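Bsobi restriction endonuclease (Geobacillus stearothermophilus, PDB 1DC1) cuts double-stranded DNA at the degenerate sequence 5'-CYCGRG-3', cleaving after the first C as a homodimeric type II restriction endonuclease. Local coordinates at residues Leu63-Ser76 / Asp89-Asn101. Numbering follows the deposited sequence.
With nucleotides of chain B.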
ATOM      1  N   LEU D  63       4.646   8.867  33.765  1.00 19.89           N
ATOM      2  CA  LEU D  63       3.443   8.072  33.971  1.00 22.34           C
ATOM      3  C   LEU D  63       2.341   8.838  34.702  1.00 23.59           C
ATOM      4  O   LEU D  63       1.175   8.442  34.690  1.00 26.56           O
ATOM      5  CB  LEU D  63       3.797   6.841  34.768  1.00 21.20           C
ATOM      6  CG  LEU D  63       4.721   5.926  33.994  1.00 23.20           C
ATOM      7  CD1 LEU D  63       5.232   4.759  34.853  1.00 18.45           C
ATOM      8  CD2 LEU D  63       3.908   5.429  32.816  1.00 26.78           C
ATOM      9  N   TYR D  64       2.709   9.926  35.360  1.00 24.99           N
ATOM     10  CA  TYR D  64       1.721  10.705  36.104  1.00 28.31           C
ATOM     11  C   TYR D  64       1.161  11.926  35.392  1.00 26.04           C
ATOM     12  O   TYR D  64       0.265  12.592  35.903  1.00 28.25           O
ATOM     13  CB  TYR D  64       2.287  11.113  37.457  1.00 31.26           C
ATOM     14  CG  TYR D  64       2.841   9.931  38.174  1.00 41.39           C
ATOM     15  CD1 TYR D  64       2.079   8.774  38.304  1.00 49.47           C
ATOM     16  CD2 TYR D  64       4.149   9.929  38.631  1.00 44.23           C
ATOM     17  CE1 TYR D  64       2.609   7.641  38.856  1.00 60.36           C
ATOM     18  CE2 TYR D  64       4.698   8.816  39.187  1.00 58.91           C
ATOM     19  CZ  TYR D  64       3.930   7.660  39.295  1.00 64.88           C
ATOM     20  OH  TYR D  64       4.495   6.504  39.802  1.00 76.83           O
ATOM     21  N   LEU D  65       1.687  12.226  34.216  1.00 22.31           N
ATOM     22  CA  LEU D  65       1.176  13.335  33.427  1.00 17.14           C
ATOM     23  C   LEU D  65       0.099  12.727  32.505  1.00 17.61           C
ATOM     24  O   LEU D  65       0.377  12.279  31.386  1.00 20.67           O
ATOM     25  CB  LEU D  65       2.322  13.962  32.646  1.00 18.88           C
ATOM     26  CG  LEU D  65       3.551  14.345  33.500  1.00 18.08           C
ATOM     27  CD1 LEU D  65       4.711  14.820  32.640  1.00 13.99           C
ATOM     28  CD2 LEU D  65       3.131  15.429  34.438  1.00 23.08           C
ATOM     29  N   GLU D  66      -1.147  12.703  32.984  1.00 22.29           N
ATOM     30  CA  GLU D  66      -2.196  12.082  32.195  1.00 26.23           C
ATOM     31  C   GLU D  66      -2.366  12.670  30.801  1.00 23.42           C
ATOM     32  O   GLU D  66      -2.683  11.947  29.854  1.00 28.22           O
ATOM     33  CB  GLU D  66      -3.516  12.056  32.976  1.00 31.81           C
ATOM     34  CG  GLU D  66      -4.032  13.419  33.375  1.00 39.29           C
ATOM     35  CD  GLU D  66      -5.435  13.388  34.022  1.00 43.38           C
ATOM     36  OE1 GLU D  66      -5.741  12.478  34.833  1.00 34.72           O
ATOM     37  OE2 GLU D  66      -6.229  14.311  33.712  1.00 50.16           O
ATOM     38  N   ASP D  67      -2.093  13.958  30.653  1.00 23.88           N
ATOM     39  CA  ASP D  67      -2.237  14.662  29.371  1.00 25.58           C
ATOM     40  C   ASP D  67      -1.351  14.158  28.216  1.00 24.55           C
ATOM     41  O   ASP D  67      -1.636  14.417  27.049  1.00 26.83           O
ATOM     42  CB  ASP D  67      -2.017  16.164  29.625  1.00 29.24           C
ATOM     43  CG  ASP D  67      -0.862  16.448  30.688  0.46 34.87           C
ATOM     44  OD1 ASP D  67      -0.934  15.979  31.871  0.46 31.30           O
ATOM     45  OD2 ASP D  67       0.123  17.154  30.347  0.46 30.72           O
ATOM     46  N   ILE D  68      -0.298  13.419  28.550  1.00 18.14           N
ATOM     47  CA  ILE D  68       0.641  12.905  27.585  1.00 16.87           C
ATOM     48  C   ILE D  68       0.621  11.374  27.413  1.00 19.96           C
ATOM     49  O   ILE D  68       1.436  10.818  26.656  1.00 15.17           O
ATOM     50  CB  ILE D  68       2.073  13.303  27.972  1.00 17.58           C
ATOM     51  CG1 ILE D  68       2.472  12.598  29.240  1.00 16.37           C
ATOM     52  CG2 ILE D  68       2.194  14.833  28.141  1.00 14.92           C
ATOM     53  CD1 ILE D  68       3.955  12.798  29.542  1.00 20.79           C
ATOM     54  N   GLN D  69      -0.290  10.678  28.084  1.00 18.24           N
ATOM     55  CA  GLN D  69      -0.298   9.212  27.945  1.00 15.75           C
ATOM     56  C   GLN D  69      -0.521   8.675  26.532  1.00 13.18           C
ATOM     57  O   GLN D  69       0.081   7.660  26.160  1.00 14.29           O
ATOM     58  CB  GLN D  69      -1.289   8.549  28.921  1.00 14.07           C
ATOM     59  CG  GLN D  69      -0.997   8.834  30.425  1.00 17.15           C
ATOM     60  CD  GLN D  69       0.454   8.594  30.830  1.00 22.21           C
ATOM     61  OE1 GLN D  69       0.941   7.436  30.845  1.00 19.41           O
ATOM     62  NE2 GLN D  69       1.173   9.689  31.141  1.00 18.41           N
ATOM     63  N   ASP D  70      -1.345   9.326  25.723  1.00 16.28           N
ATOM     64  CA  ASP D  70      -1.547   8.840  24.360  1.00 15.07           C
ATOM     65  C   ASP D  70      -0.279   9.008  23.546  1.00 12.40           C
ATOM     66  O   ASP D  70       0.096   8.117  22.779  1.00 14.30           O
ATOM     67  CB  ASP D  70      -2.738   9.566  23.750  1.00 18.88           C
ATOM     68  CG  ASP D  70      -4.046   9.238  24.486  1.00 26.88           C
ATOM     69  OD1 ASP D  70      -4.343   8.048  24.725  1.00 26.26           O
ATOM     70  OD2 ASP D  70      -4.778  10.165  24.844  1.00 33.96           O
ATOM     71  N   ALA D  71       0.391  10.142  23.742  1.00 14.83           N
ATOM     72  CA  ALA D  71       1.668  10.450  23.079  1.00 13.49           C
ATOM     73  C   ALA D  71       2.714   9.391  23.515  1.00 17.53           C
ATOM     74  O   ALA D  71       3.492   8.892  22.701  1.00 15.29           O
ATOM     75  CB  ALA D  71       2.138  11.854  23.468  1.00  9.92           C
ATOM     76  N   LEU D  72       2.736   9.049  24.813  1.00 14.48           N
ATOM     77  CA  LEU D  72       3.654   8.031  25.323  1.00 15.33           C
ATOM     78  C   LEU D  72       3.364   6.678  24.640  1.00 14.17           C
ATOM     79  O   LEU D  72       4.310   5.967  24.243  1.00 12.41           O
ATOM     80  CB  LEU D  72       3.533   7.818  26.851  1.00 14.98           C
ATOM     81  CG  LEU D  72       3.924   8.888  27.857  1.00 13.19           C
ATOM     82  CD1 LEU D  72       3.853   8.238  29.275  1.00 15.27           C
ATOM     83  CD2 LEU D  72       5.321   9.402  27.572  1.00 21.44           C
ATOM     84  N   LEU D  73       2.086   6.322  24.505  1.00 14.22           N
ATOM     85  CA  LEU D  73       1.748   5.063  23.849  1.00 14.34           C
ATOM     86  C   LEU D  73       2.232   5.134  22.403  1.00 14.67           C
ATOM     87  O   LEU D  73       2.846   4.167  21.916  1.00 12.09           O
ATOM     88  CB  LEU D  73       0.250   4.774  23.863  1.00 16.46           C
ATOM     89  CG  LEU D  73      -0.263   3.490  23.151  1.00 17.35           C
ATOM     90  CD1 LEU D  73       0.357   2.205  23.784  1.00 17.65           C
ATOM     91  CD2 LEU D  73      -1.797   3.460  23.234  1.00 15.23           C
ATOM     92  N   TYR D  74       2.010   6.259  21.723  1.00 13.60           N
ATOM     93  CA  TYR D  74       2.461   6.357  20.356  1.00 12.61           C
ATOM     94  C   TYR D  74       3.980   6.246  20.235  1.00 13.31           C
ATOM     95  O   TYR D  74       4.484   5.503  19.382  1.00 13.61           O
ATOM     96  CB  TYR D  74       1.966   7.660  19.708  1.00 15.34           C
ATOM     97  CG  TYR D  74       1.713   7.476  18.208  1.00 15.09           C
ATOM     98  CD1 TYR D  74       2.791   7.425  17.295  1.00 18.62           C
ATOM     99  CD2 TYR D  74       0.414   7.263  17.708  1.00 11.39           C
ATOM    100  CE1 TYR D  74       2.582   7.153  15.909  1.00 12.19           C
ATOM    101  CE2 TYR D  74       0.201   7.000  16.348  1.00 12.21           C
ATOM    102  CZ  TYR D  74       1.308   6.944  15.468  1.00 12.16           C
ATOM    103  OH  TYR D  74       1.139   6.629  14.162  1.00 11.37           O
ATOM    104  N   ALA D  75       4.700   6.979  21.085  1.00 12.43           N
ATOM    105  CA  ALA D  75       6.169   6.964  21.104  1.00 10.49           C
ATOM    106  C   ALA D  75       6.737   5.582  21.434  1.00 12.87           C
ATOM    107  O   ALA D  75       7.884   5.298  21.080  1.00 13.46           O
ATOM    108  CB  ALA D  75       6.717   8.013  22.103  1.00 11.96           C
ATOM    109  N   SER D  76       5.934   4.739  22.098  1.00 13.93           N
ATOM    110  CA  SER D  76       6.325   3.388  22.478  1.00 12.82           C
ATOM    111  C   SER D  76       6.239   2.421  21.304  1.00 12.78           C
ATOM    112  O   SER D  76       6.521   1.242  21.450  1.00 17.06           O
ATOM    113  CB  SER D  76       5.499   2.892  23.682  1.00  9.56           C
ATOM    114  OG  SER D  76       4.327   2.199  23.291  1.00 13.70           O
ATOM    115  N   ASP D  89      -3.870  -3.354  29.363  1.00 18.51           N
ATOM    116  CA  ASP D  89      -2.643  -3.957  29.890  1.00 19.27           C
ATOM    117  C   ASP D  89      -1.526  -3.928  28.866  1.00 14.54           C
ATOM    118  O   ASP D  89      -0.365  -3.661  29.193  1.00 20.40           O
ATOM    119  CB  ASP D  89      -2.828  -5.464  30.258  1.00 26.63           C
ATOM    120  CG  ASP D  89      -3.795  -5.711  31.438  1.00 47.97           C
ATOM    121  OD1 ASP D  89      -4.035  -4.787  32.288  1.00 51.55           O
ATOM    122  OD2 ASP D  89      -4.310  -6.866  31.506  1.00 50.32           O
ATOM    123  N   ASP D  90      -1.872  -4.262  27.628  1.00 18.96           N
ATOM    124  CA  ASP D  90      -0.889  -4.296  26.558  1.00 15.72           C
ATOM    125  C   ASP D  90      -0.348  -2.894  26.390  1.00 15.53           C
ATOM    126  O   ASP D  90       0.859  -2.704  26.242  1.00 17.18           O
ATOM    127  CB  ASP D  90      -1.525  -4.728  25.247  1.00 17.58           C
ATOM    128  CG  ASP D  90      -1.960  -6.173  25.225  1.00 13.28           C
ATOM    129  OD1 ASP D  90      -1.406  -7.022  25.947  1.00 18.28           O
ATOM    130  OD2 ASP D  90      -2.868  -6.449  24.420  1.00 17.75           O
ATOM    131  N   LYS D  91      -1.258  -1.918  26.404  1.00 15.61           N
ATOM    132  CA  LYS D  91      -0.879  -0.525  26.250  1.00 14.93           C
ATOM    133  C   LYS D  91       0.065  -0.046  27.371  1.00 15.87           C
ATOM    134  O   LYS D  91       1.112   0.556  27.104  1.00 16.20           O
ATOM    135  CB  LYS D  91      -2.149   0.327  26.206  1.00 13.85           C
ATOM    136  CG  LYS D  91      -3.110  -0.047  25.100  1.00 16.82           C
ATOM    137  CD  LYS D  91      -4.234   0.965  25.034  1.00 18.89           C
ATOM    138  CE  LYS D  91      -5.231   0.562  24.026  1.00 18.41           C
ATOM    139  NZ  LYS D  91      -6.507   1.233  24.299  1.00 19.61           N
ATOM    140  N   LYS D  92      -0.307  -0.323  28.617  1.00 17.45           N
ATOM    141  CA  LYS D  92       0.515   0.058  29.761  1.00 18.74           C
ATOM    142  C   LYS D  92       1.861  -0.638  29.667  1.00 18.06           C
ATOM    143  O   LYS D  92       2.905  -0.042  29.928  1.00 18.44           O
ATOM    144  CB  LYS D  92      -0.230  -0.263  31.042  1.00 20.83           C
ATOM    145  CG  LYS D  92      -1.453   0.648  31.141  1.00 23.62           C
ATOM    146  CD  LYS D  92      -1.800   0.998  32.552  1.00 23.03           C
ATOM    147  CE  LYS D  92      -3.080   1.798  32.564  1.00 24.51           C
ATOM    148  NZ  LYS D  92      -3.397   2.115  33.968  1.00 32.21           N
ATOM    149  N   GLU D  93       1.844  -1.881  29.215  1.00 17.28           N
ATOM    150  CA  GLU D  93       3.070  -2.608  29.081  1.00 22.62           C
ATOM    151  C   GLU D  93       3.969  -1.959  28.027  1.00 17.56           C
ATOM    152  O   GLU D  93       5.161  -1.829  28.229  1.00 15.89           O
ATOM    153  CB  GLU D  93       2.734  -4.020  28.710  1.00 30.87           C
ATOM    154  CG  GLU D  93       3.518  -5.031  29.444  1.00 57.91           C
ATOM    155  CD  GLU D  93       3.345  -6.390  28.802  1.00 71.30           C
ATOM    156  OE1 GLU D  93       2.209  -6.956  28.913  1.00 78.01           O
ATOM    157  OE2 GLU D  93       4.339  -6.867  28.184  1.00 77.39           O
ATOM    158  N   SER D  94       3.387  -1.555  26.913  1.00 13.48           N
ATOM    159  CA  SER D  94       4.151  -0.915  25.855  1.00 17.21           C
ATOM    160  C   SER D  94       4.797   0.362  26.397  1.00 16.50           C
ATOM    161  O   SER D  94       5.942   0.660  26.092  1.00 14.56           O
ATOM    162  CB  SER D  94       3.230  -0.525  24.660  1.00 18.43           C
ATOM    163  OG  SER D  94       3.986  -0.208  23.487  1.00 17.24           O
ATOM    164  N   ILE D  95       4.051   1.126  27.189  1.00 15.91           N
ATOM    165  CA  ILE D  95       4.602   2.367  27.711  1.00 15.92           C
ATOM    166  C   ILE D  95       5.743   2.051  28.671  1.00 14.68           C
ATOM    167  O   ILE D  95       6.764   2.718  28.641  1.00 13.54           O
ATOM    168  CB  ILE D  95       3.512   3.257  28.397  1.00 13.46           C
ATOM    169  CG1 ILE D  95       2.524   3.810  27.354  1.00 16.57           C
ATOM    170  CG2 ILE D  95       4.181   4.445  29.131  1.00 14.23           C
ATOM    171  CD1 ILE D  95       1.269   4.407  27.964  1.00 13.47           C
ATOM    172  N   ASN D  96       5.588   1.027  29.504  1.00 15.76           N
ATOM    173  CA  ASN D  96       6.677   0.658  30.409  1.00 18.09           C
ATOM    174  C   ASN D  96       7.919   0.231  29.624  1.00 13.86           C
ATOM    175  O   ASN D  96       9.051   0.526  30.021  1.00 15.98           O
ATOM    176  CB  ASN D  96       6.227  -0.448  31.374  1.00 18.30           C
ATOM    177  CG  ASN D  96       5.132   0.039  32.334  1.00 26.96           C
ATOM    178  OD1 ASN D  96       5.071   1.235  32.690  1.00 26.78           O
ATOM    179  ND2 ASN D  96       4.252  -0.878  32.746  1.00 31.66           N
ATOM    180  N   ASN D  97       7.712  -0.428  28.489  1.00 15.19           N
ATOM    181  CA  ASN D  97       8.850  -0.864  27.686  1.00 17.66           C
ATOM    182  C   ASN D  97       9.608   0.349  27.190  1.00 14.09           C
ATOM    183  O   ASN D  97      10.834   0.363  27.169  1.00 16.73           O
ATOM    184  CB  ASN D  97       8.363  -1.709  26.521  1.00 19.43           C
ATOM    185  CG  ASN D  97       7.832  -3.072  26.976  1.00 28.29           C
ATOM    186  OD1 ASN D  97       8.173  -3.555  28.079  1.00 25.25           O
ATOM    187  ND2 ASN D  97       6.990  -3.698  26.136  1.00 26.52           N
ATOM    188  N   LEU D  98       8.864   1.381  26.809  1.00 13.15           N
ATOM    189  CA  LEU D  98       9.481   2.599  26.310  1.00 12.35           C
ATOM    190  C   LEU D  98      10.313   3.217  27.437  1.00  9.65           C
ATOM    191  O   LEU D  98      11.477   3.608  27.241  1.00 14.84           O
ATOM    192  CB  LEU D  98       8.378   3.577  25.836  1.00 17.44           C
ATOM    193  CG  LEU D  98       8.888   5.003  25.607  1.00 13.97           C
ATOM    194  CD1 LEU D  98       9.916   5.044  24.474  1.00 14.15           C
ATOM    195  CD2 LEU D  98       7.678   5.940  25.349  1.00 13.39           C
ATOM    196  N   ILE D  99       9.714   3.309  28.620  1.00 13.43           N
ATOM    197  CA  ILE D  99      10.426   3.859  29.770  1.00 19.34           C
ATOM    198  C   ILE D  99      11.676   3.024  30.129  1.00 17.15           C
ATOM    199  O   ILE D  99      12.759   3.579  30.243  1.00 16.61           O
ATOM    200  CB  ILE D  99       9.478   4.005  31.012  1.00 18.05           C
ATOM    201  CG1 ILE D  99       8.489   5.147  30.782  1.00 17.42           C
ATOM    202  CG2 ILE D  99      10.292   4.287  32.293  1.00 20.39           C
ATOM    203  CD1 ILE D  99       7.375   5.179  31.785  1.00 21.73           C
ATOM    204  N   GLU D 100      11.539   1.701  30.236  1.00 17.01           N
ATOM    205  CA  GLU D 100      12.670   0.859  30.620  1.00 19.15           C
ATOM    206  C   GLU D 100      13.691   0.630  29.561  1.00 17.72           C
ATOM    207  O   GLU D 100      14.873   0.569  29.870  1.00 18.42           O
ATOM    208  CB  GLU D 100      12.180  -0.504  31.122  1.00 19.15           C
ATOM    209  CG  GLU D 100      11.175  -0.389  32.284  1.00 28.08           C
ATOM    210  CD  GLU D 100      10.612  -1.733  32.727  1.00 35.92           C
ATOM    211  OE1 GLU D 100      10.889  -2.735  32.038  1.00 48.95           O
ATOM    212  OE2 GLU D 100       9.891  -1.785  33.748  1.00 41.11           O
ATOM    213  N   ASN D 101      13.255   0.526  28.310  1.00 15.19           N
ATOM    214  CA  ASN D 101      14.184   0.226  27.237  1.00 17.41           C
ATOM    215  C   ASN D 101      14.837   1.405  26.591  1.00 14.43           C
ATOM    216  O   ASN D 101      15.952   1.289  26.039  1.00 17.43           O
ATOM    217  CB  ASN D 101      13.501  -0.591  26.134  1.00 20.44           C
ATOM    218  CG  ASN D 101      12.949  -1.888  26.645  1.00 28.39           C
ATOM    219  OD1 ASN D 101      13.539  -2.487  27.547  1.00 31.81           O
ATOM    220  ND2 ASN D 101      11.815  -2.340  26.084  1.00 23.77           N
TER
ATOM    221  P    DG B  10      -1.620   5.618  12.252  1.00 14.40           P
ATOM    222  OP1  DG B  10      -1.269   6.178  13.585  1.00 21.15           O
ATOM    223  OP2  DG B  10      -2.552   4.472  12.165  1.00 11.97           O
ATOM    224  O5'  DG B  10      -2.045   6.831  11.316  1.00 14.50           O
ATOM    225  C5'  DG B  10      -3.395   7.189  11.107  1.00 14.27           C
ATOM    226  C4'  DG B  10      -3.544   7.790   9.725  1.00 16.08           C
ATOM    227  O4'  DG B  10      -3.082   6.844   8.742  1.00 14.32           O
ATOM    228  C3'  DG B  10      -5.007   8.039   9.387  1.00 18.06           C
ATOM    229  O3'  DG B  10      -5.314   9.383   9.648  1.00 19.93           O
ATOM    230  C2'  DG B  10      -5.113   7.760   7.905  1.00 22.00           C
ATOM    231  C1'  DG B  10      -4.046   6.700   7.694  1.00 18.97           C
ATOM    232  N9   DG B  10      -4.547   5.333   7.733  1.00 15.83           N
ATOM    233  C8   DG B  10      -4.184   4.353   8.634  1.00 17.90           C
ATOM    234  N7   DG B  10      -4.713   3.194   8.365  1.00 16.75           N
ATOM    235  C5   DG B  10      -5.493   3.427   7.232  1.00 15.36           C
ATOM    236  C6   DG B  10      -6.308   2.519   6.449  1.00 13.89           C
ATOM    237  O6   DG B  10      -6.540   1.322   6.652  1.00 15.02           O
ATOM    238  N1   DG B  10      -6.896   3.167   5.350  1.00 15.81           N
ATOM    239  C2   DG B  10      -6.788   4.524   5.081  1.00 16.25           C
ATOM    240  N2   DG B  10      -7.487   4.982   3.997  1.00 13.61           N
ATOM    241  N3   DG B  10      -6.057   5.376   5.821  1.00 13.18           N
ATOM    242  C4   DG B  10      -5.427   4.754   6.854  1.00 11.36           C
TER
HETATM  243  O   HOH W   1       7.170  -0.453  23.754  1.00 25.75           O
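I95 lies between L63, L72 and L73 and joins helix 69-75 to helix 88-103. Its CG2 branch, anti to the backbone N, meets L72 CD1 at 3.8 Å and also touches L63 CD2. The other branch runs along the L73 backbone, and its CD1 ends 3.9 Å from Q69 O. With an alanine at I95, L63 and L72 would probably lose their shared partner, and a gap would open beside the L73 backbone. I99 CD1 packs on L63 CG at 3.5 Å. L98 CD2 rests near L72 O and A75 CB. L73 CD2 crosses K91 at an angle and meets its CD, while L73 CD1 faces K91 O. The axes of 69-75 and 89-101 cross at 72° and approach to 8.5 Å. Both helices lie in the helical region of this PDDEXK-clan enzyme, and L72 and A75 also pack on L114 of helix 110-152. Among the polar contacts, S76 OG and S94 OG lie 2.4 Å apart, so short that the link is doubtful. A water donates to S76 O and S94 O, and S94 OG donates to it. S76 O also accepts a hydrogen bond from ND2 of N36 of the second subunit. Y74 OH donates to OP1 of DG10 of chain B at 2.5 Å.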